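Local coordinates for takeout-like protein 1 (Epiphyas postvittana, PDB 3E8T) that binds ubiquinone-8 and probably serves as a carrier of hydrophobic ligands in the insect, at residues Glu130-Ala135 / Ile142-Thr147; Asn162-Asn165 / Glu169-Asp172. All blocks are in the same frame, centred on the assembly; numbering follows the deposited sequence. Where two conformers were deposited one is given.

Contact 1. Residues Glu130-Ala135 / Ile142-Thr147; sequences EMEKDA and IFKKYT
I142 meets E130 through a reciprocal pair of backbone bonds, a worked example of how an antiparallel hydrogen-bonded pair sets the side chains around it. The I142 N reaches E130 O at 2.8 Å, and E130 N returns a bond of 2.9 Å to I142 O. The I142 side chain lies on the same face as those of E130 and E132 and crosses E132 at about a right angle; its CG1 sits 3.3 Å from E132 OE1, so the aliphatic branch lies against the carboxylate. F143, next along, turns to the other face, where it packs on V127, Y129 and helix 182-211. K144 then brings the chain back to the E132 side. Its chain bends at chi2 (-60°) and runs extended beyond, which carries CE past E130 CB at 3.8 Å and lets NZ meet E132 from the opposite direction. K144 NZ binds E132 OE2 at 2.7 Å, on the syn side and 21° out of the carboxylate plane. Further on the strand keeps to its neighbour, pairing with S128 and V126, while the Y146 hydroxyl hydrogen-bonds to E195 of helix 182-211. With an alanine in place of E132, the K144 ammonium would probably lose this mate and be set free to turn, and one side of I142 would be uncovered. At this surface end of the hairpin of strands 113-133 and 139-153, the two main-chain bonds fix the pairing, whereas the salt bridge adds a charged link between the strands that solvent is likely to weaken.

Contact 2. Residues Asn162-Asn165 / Glu169-Asp172; sequences NLFN and ELSD
F164 packs its ring beside L170, and this is the close-packed half of the contact between the loop 162-165 and the first turn of helix 168-180. The two side chains cross at about a right angle: F164 CD2 comes within 3.6 Å of L170 CB, and CG is equally near, while L170 CD1 reaches back to F164 CB at 4.0 Å. F164 CE2 also comes obliquely to within 3.6 Å of L170 O. F164 has a positive phi (54°), and with CG anti to its carbonyl carbon (chi1 -57°) the ring is directed at the helix. The F164 side chain also touches M174 of the helix and T109 of strand 106-111. Tight as it is, this packing lies toward the surface, with L170 exposed.

The L163-S171 side is looser across the contact, with longer approaches and a water, although L163 itself is buried by I108, M174 and L175. L163 CD1 stays 3.9 Å from S171 OG, and a water bridges the polar groups beside this methyl-to-hydroxyl contact: it accepts from L163 N at 3.0 Å and bonds to S171 OG at 2.7 Å. The serine hydroxyl is placed to reach it because OG stands anti to the S171 backbone N (chi1 177°). The L163 side chain lies about 6 Å from the bound ubiquinone-8.

Loop and helix are thus joined without a direct hydrogen bond between these two segments: apolar packing at F164 and L170 holds one half, and the other depends on a single water linking a loop amide to a helix hydroxyl.

Contacts 1 and 2 lie on opposite sides of the chain's centre, their centres about 49 Å apart and nearest atoms about 28 Å, and they share no strand or helix. Neither is a core contact. Contact 1 is a surface contact within one hairpin, with no buried residue among those that touch; contact 2 is partly buried, with one, and joins a loop to the helix that follows it. The chemistry follows the place: main-chain pairing and opposite charges at the outer end of the sheet, against mainly apolar packing with a water-mediated link at the helix. Ubiquinone-8 is also nearer to contact 2 than to contact 1, where it is about 11 Å from the I142 side chain.

Contact 1. Residues Glu130-Ala135 / Ile142-Thr147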
loop_
_atom_site.group_PDB
_atom_site.type_symbol
_atom_site.label_atom_id
_atom_site.label_comp_id
_atom_site.label_asym_id
_atom_site.label_seq_id
_atom_site.Cartn_x
_atom_site.Cartn_y
_atom_site.Cartn_z
ATOM N N GLU A 130 -4.592 17.495 -11.715
ATOM C CA GLU A 130 -4.905 18.758 -12.346
ATOM C C GLU A 130 -5.124 19.775 -11.242
ATOM O O GLU A 130 -5.705 19.436 -10.212
ATOM C CB GLU A 130 -6.190 18.601 -13.148
ATOM C CG GLU A 130 -6.029 17.822 -14.456
ATOM C CD GLU A 130 -5.275 18.602 -15.509
ATOM O OE1 GLU A 130 -5.691 19.744 -15.799
ATOM O OE2 GLU A 130 -4.266 18.075 -16.030
ATOM N N MET A 131 -4.668 20.999 -11.466
ATOM C CA MET A 131 -4.978 22.112 -10.590
ATOM C C MET A 131 -6.297 22.665 -11.081
ATOM O O MET A 131 -6.424 23.036 -12.262
ATOM C CB MET A 131 -3.913 23.205 -10.679
ATOM C CG MET A 131 -2.537 22.895 -10.149
ATOM S SD MET A 131 -2.553 22.468 -8.443
ATOM C CE MET A 131 -3.780 23.561 -7.806
ATOM N N GLU A 132 -7.281 22.672 -10.193
ATOM C CA GLU A 132 -8.639 23.080 -10.561
ATOM C C GLU A 132 -9.179 24.099 -9.600
ATOM O O GLU A 132 -9.026 23.956 -8.389
ATOM C CB GLU A 132 -9.585 21.863 -10.542
ATOM C CG GLU A 132 -9.162 20.755 -11.507
ATOM C CD GLU A 132 -10.078 19.534 -11.528
ATOM O OE1 GLU A 132 -11.013 19.396 -10.691
ATOM O OE2 GLU A 132 -9.842 18.656 -12.379
ATOM N N LYS A 133 -9.911 25.068 -10.137
ATOM C CA LYS A 133 -10.595 26.049 -9.305
ATOM C C LYS A 133 -12.005 25.573 -9.052
ATOM O O LYS A 133 -12.690 25.195 -10.004
ATOM C CB LYS A 133 -10.611 27.369 -10.058
ATOM C CG LYS A 133 -10.888 28.568 -9.231
ATOM C CD LYS A 133 -10.726 29.823 -10.044
ATOM C CE LYS A 133 -9.296 30.135 -10.417
ATOM N NZ LYS A 133 -8.347 30.398 -9.311
ATOM N N ASP A 134 -12.446 25.594 -7.788
ATOM C CA ASP A 134 -13.796 25.172 -7.425
ATOM C C ASP A 134 -14.796 26.309 -7.684
ATOM O O ASP A 134 -14.457 27.351 -8.209
ATOM C CB ASP A 134 -13.826 24.598 -5.999
ATOM C CG ASP A 134 -13.691 25.641 -4.906
ATOM O OD1 ASP A 134 -13.761 26.842 -5.200
ATOM O OD2 ASP A 134 -13.558 25.234 -3.694
ATOM N N ALA A 135 -16.064 26.070 -7.382
ATOM C CA ALA A 135 -17.112 27.027 -7.691
ATOM C C ALA A 135 -16.974 28.357 -6.960
ATOM O O ALA A 135 -17.546 29.363 -7.406
ATOM C CB ALA A 135 -18.499 26.438 -7.434
ATOM N N ILE A 142 -6.178 18.211 -7.698
ATOM C CA ILE A 142 -7.134 17.160 -7.906
ATOM C C ILE A 142 -6.423 15.946 -8.524
ATOM O O ILE A 142 -6.037 15.977 -9.649
ATOM C CB ILE A 142 -8.340 17.622 -8.750
ATOM C CG1 ILE A 142 -8.985 18.862 -8.135
ATOM C CG2 ILE A 142 -9.362 16.467 -8.906
ATOM C CD1 ILE A 142 -9.544 18.641 -6.725
ATOM N N PHE A 143 -6.257 14.923 -7.722
ATOM C CA PHE A 143 -5.663 13.687 -8.203
ATOM C C PHE A 143 -6.567 12.976 -9.188
ATOM O O PHE A 143 -7.778 12.907 -8.985
ATOM C CB PHE A 143 -5.412 12.740 -7.038
ATOM C CG PHE A 143 -4.182 13.020 -6.238
ATOM C CD1 PHE A 143 -3.408 14.130 -6.429
ATOM C CD2 PHE A 143 -3.763 12.053 -5.294
ATOM C CE1 PHE A 143 -2.231 14.326 -5.690
ATOM C CE2 PHE A 143 -2.613 12.239 -4.566
ATOM C CZ PHE A 143 -1.859 13.368 -4.747
ATOM N N LYS A 144 -5.984 12.402 -10.244
ATOM C CA LYS A 144 -6.737 11.794 -11.322
ATOM C C LYS A 144 -6.468 10.290 -11.393
ATOM O O LYS A 144 -7.420 9.468 -11.257
ATOM C CB LYS A 144 -6.398 12.465 -12.647
ATOM C CG LYS A 144 -6.778 13.936 -12.695
ATOM C CD LYS A 144 -8.262 14.202 -12.498
ATOM C CE LYS A 144 -8.574 15.690 -12.596
ATOM N NZ LYS A 144 -10.076 15.948 -12.510
ATOM N N LYS A 145 -5.252 9.891 -11.657
ATOM C CA LYS A 145 -4.916 8.473 -11.819
ATOM C C LYS A 145 -3.617 8.220 -11.088
ATOM O O LYS A 145 -2.881 9.164 -10.755
ATOM C CB LYS A 145 -4.737 8.120 -13.321
ATOM C CG LYS A 145 -5.974 8.278 -14.104
ATOM C CD LYS A 145 -5.907 7.872 -15.579
ATOM C CE LYS A 145 -5.536 6.431 -15.813
ATOM N NZ LYS A 145 -5.558 6.155 -17.308
ATOM N N TYR A 146 -3.324 6.960 -10.845
ATOM C CA TYR A 146 -2.069 6.579 -10.282
ATOM C C TYR A 146 -1.603 5.261 -10.827
ATOM O O TYR A 146 -2.396 4.425 -11.349
ATOM C CB TYR A 146 -2.154 6.505 -8.737
ATOM C CG TYR A 146 -2.998 5.362 -8.261
ATOM C CD1 TYR A 146 -2.439 4.138 -7.926
ATOM C CD2 TYR A 146 -4.391 5.496 -8.196
ATOM C CE1 TYR A 146 -3.234 3.081 -7.534
ATOM C CE2 TYR A 146 -5.186 4.440 -7.786
ATOM C CZ TYR A 146 -4.594 3.250 -7.458
ATOM O OH TYR A 146 -5.421 2.216 -7.055
ATOM N N THR A 147 -0.302 5.034 -10.667
ATOM C CA THR A 147 0.313 3.717 -10.821
ATOM C C THR A 147 1.217 3.434 -9.642
ATOM O O THR A 147 1.779 4.365 -9.080
ATOM C CB THR A 147 1.165 3.609 -12.078
ATOM O OG1 THR A 147 2.246 4.509 -12.013
ATOM C CG2 THR A 147 0.360 3.903 -13.339
#

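Contact 2. Residues Asn162-Asn165 / Glu169-Asp172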
loop_
_atom_site.group_PDB
_atom_site.type_symbol
_atom_site.label_atom_id
_atom_site.label_comp_id
_atom_site.label_asym_id
_atom_site.label_seq_id
_atom_site.Cartn_x
_atom_site.Cartn_y
_atom_site.Cartn_z
ATOM N N ASN A 162 -3.839 -23.318 9.816
ATOM C CA ASN A 162 -4.740 -24.324 9.262
ATOM C C ASN A 162 -4.542 -24.524 7.776
ATOM O O ASN A 162 -5.507 -24.720 7.019
ATOM C CB ASN A 162 -6.170 -23.982 9.561
ATOM C CG ASN A 162 -7.130 -25.143 9.303
ATOM O OD1 ASN A 162 -6.794 -26.290 9.610
ATOM N ND2 ASN A 162 -8.300 -24.843 8.783
ATOM N N LEU A 163 -3.276 -24.618 7.361
ATOM C CA LEU A 163 -2.988 -25.258 6.083
ATOM C C LEU A 163 -3.248 -26.749 6.221
ATOM O O LEU A 163 -3.001 -27.356 7.263
ATOM C CB LEU A 163 -1.507 -25.066 5.709
ATOM C CG LEU A 163 -1.067 -23.632 5.352
ATOM C CD1 LEU A 163 0.433 -23.565 5.359
ATOM C CD2 LEU A 163 -1.652 -23.226 3.989
ATOM N N PHE A 164 -3.703 -27.348 5.134
ATOM C CA PHE A 164 -3.738 -28.812 4.996
ATOM C C PHE A 164 -4.463 -29.513 6.121
ATOM O O PHE A 164 -4.013 -30.544 6.649
ATOM C CB PHE A 164 -2.334 -29.430 4.858
ATOM C CG PHE A 164 -1.563 -28.856 3.696
ATOM C CD1 PHE A 164 -1.907 -29.156 2.413
ATOM C CD2 PHE A 164 -0.547 -27.961 3.907
ATOM C CE1 PHE A 164 -1.254 -28.564 1.348
ATOM C CE2 PHE A 164 0.116 -27.409 2.872
ATOM C CZ PHE A 164 -0.226 -27.697 1.583
ATOM N N ASN A 165 -5.585 -28.948 6.504
ATOM C CA ASN A 165 -6.421 -29.644 7.498
ATOM C C ASN A 165 -5.715 -29.842 8.806
ATOM O O ASN A 165 -6.017 -30.781 9.545
ATOM C CB ASN A 165 -6.916 -31.018 6.965
ATOM C CG ASN A 165 -7.377 -30.948 5.473
ATOM O OD1 ASN A 165 -6.711 -31.455 4.517
ATOM N ND2 ASN A 165 -8.501 -30.323 5.274
ATOM N N GLU A 169 3.131 -31.834 9.259
ATOM C CA GLU A 169 4.210 -32.083 8.299
ATOM C C GLU A 169 4.002 -31.293 7.019
ATOM O O GLU A 169 4.950 -30.672 6.503
ATOM C CB GLU A 169 4.322 -33.590 8.022
ATOM C CG GLU A 169 5.421 -34.006 7.075
ATOM C CD GLU A 169 5.648 -35.529 7.128
ATOM O OE1 GLU A 169 4.921 -36.222 7.874
ATOM O OE2 GLU A 169 6.542 -36.045 6.418
ATOM N N LEU A 170 2.804 -31.355 6.483
ATOM C CA LEU A 170 2.530 -30.624 5.240
ATOM C C LEU A 170 2.577 -29.114 5.434
ATOM O O LEU A 170 3.079 -28.377 4.583
ATOM C CB LEU A 170 1.164 -30.994 4.687
ATOM C CG LEU A 170 1.051 -32.392 4.059
ATOM C CD1 LEU A 170 -0.383 -32.721 3.835
ATOM C CD2 LEU A 170 1.870 -32.454 2.783
ATOM N N SER A 171 2.045 -28.645 6.544
ATOM C CA SER A 171 2.114 -27.234 6.873
ATOM C C SER A 171 3.514 -26.728 7.021
ATOM O O SER A 171 3.899 -25.728 6.395
ATOM C CB SER A 171 1.287 -26.962 8.128
ATOM O OG SER A 171 1.398 -25.612 8.485
ATOM N N ASP A 172 4.350 -27.446 7.763
ATOM C CA ASP A 172 5.744 -27.060 7.941
ATOM C C ASP A 172 6.471 -27.023 6.596
ATOM O O ASP A 172 7.241 -26.110 6.344
ATOM C CB ASP A 172 6.490 -27.990 8.898
ATOM C CG ASP A 172 6.113 -27.810 10.374
ATOM O OD1 ASP A 172 5.515 -26.790 10.747
ATOM O OD2 ASP A 172 6.460 -28.728 11.152
HETATM O O HOH W 1 -0.769 -24.060 8.901
#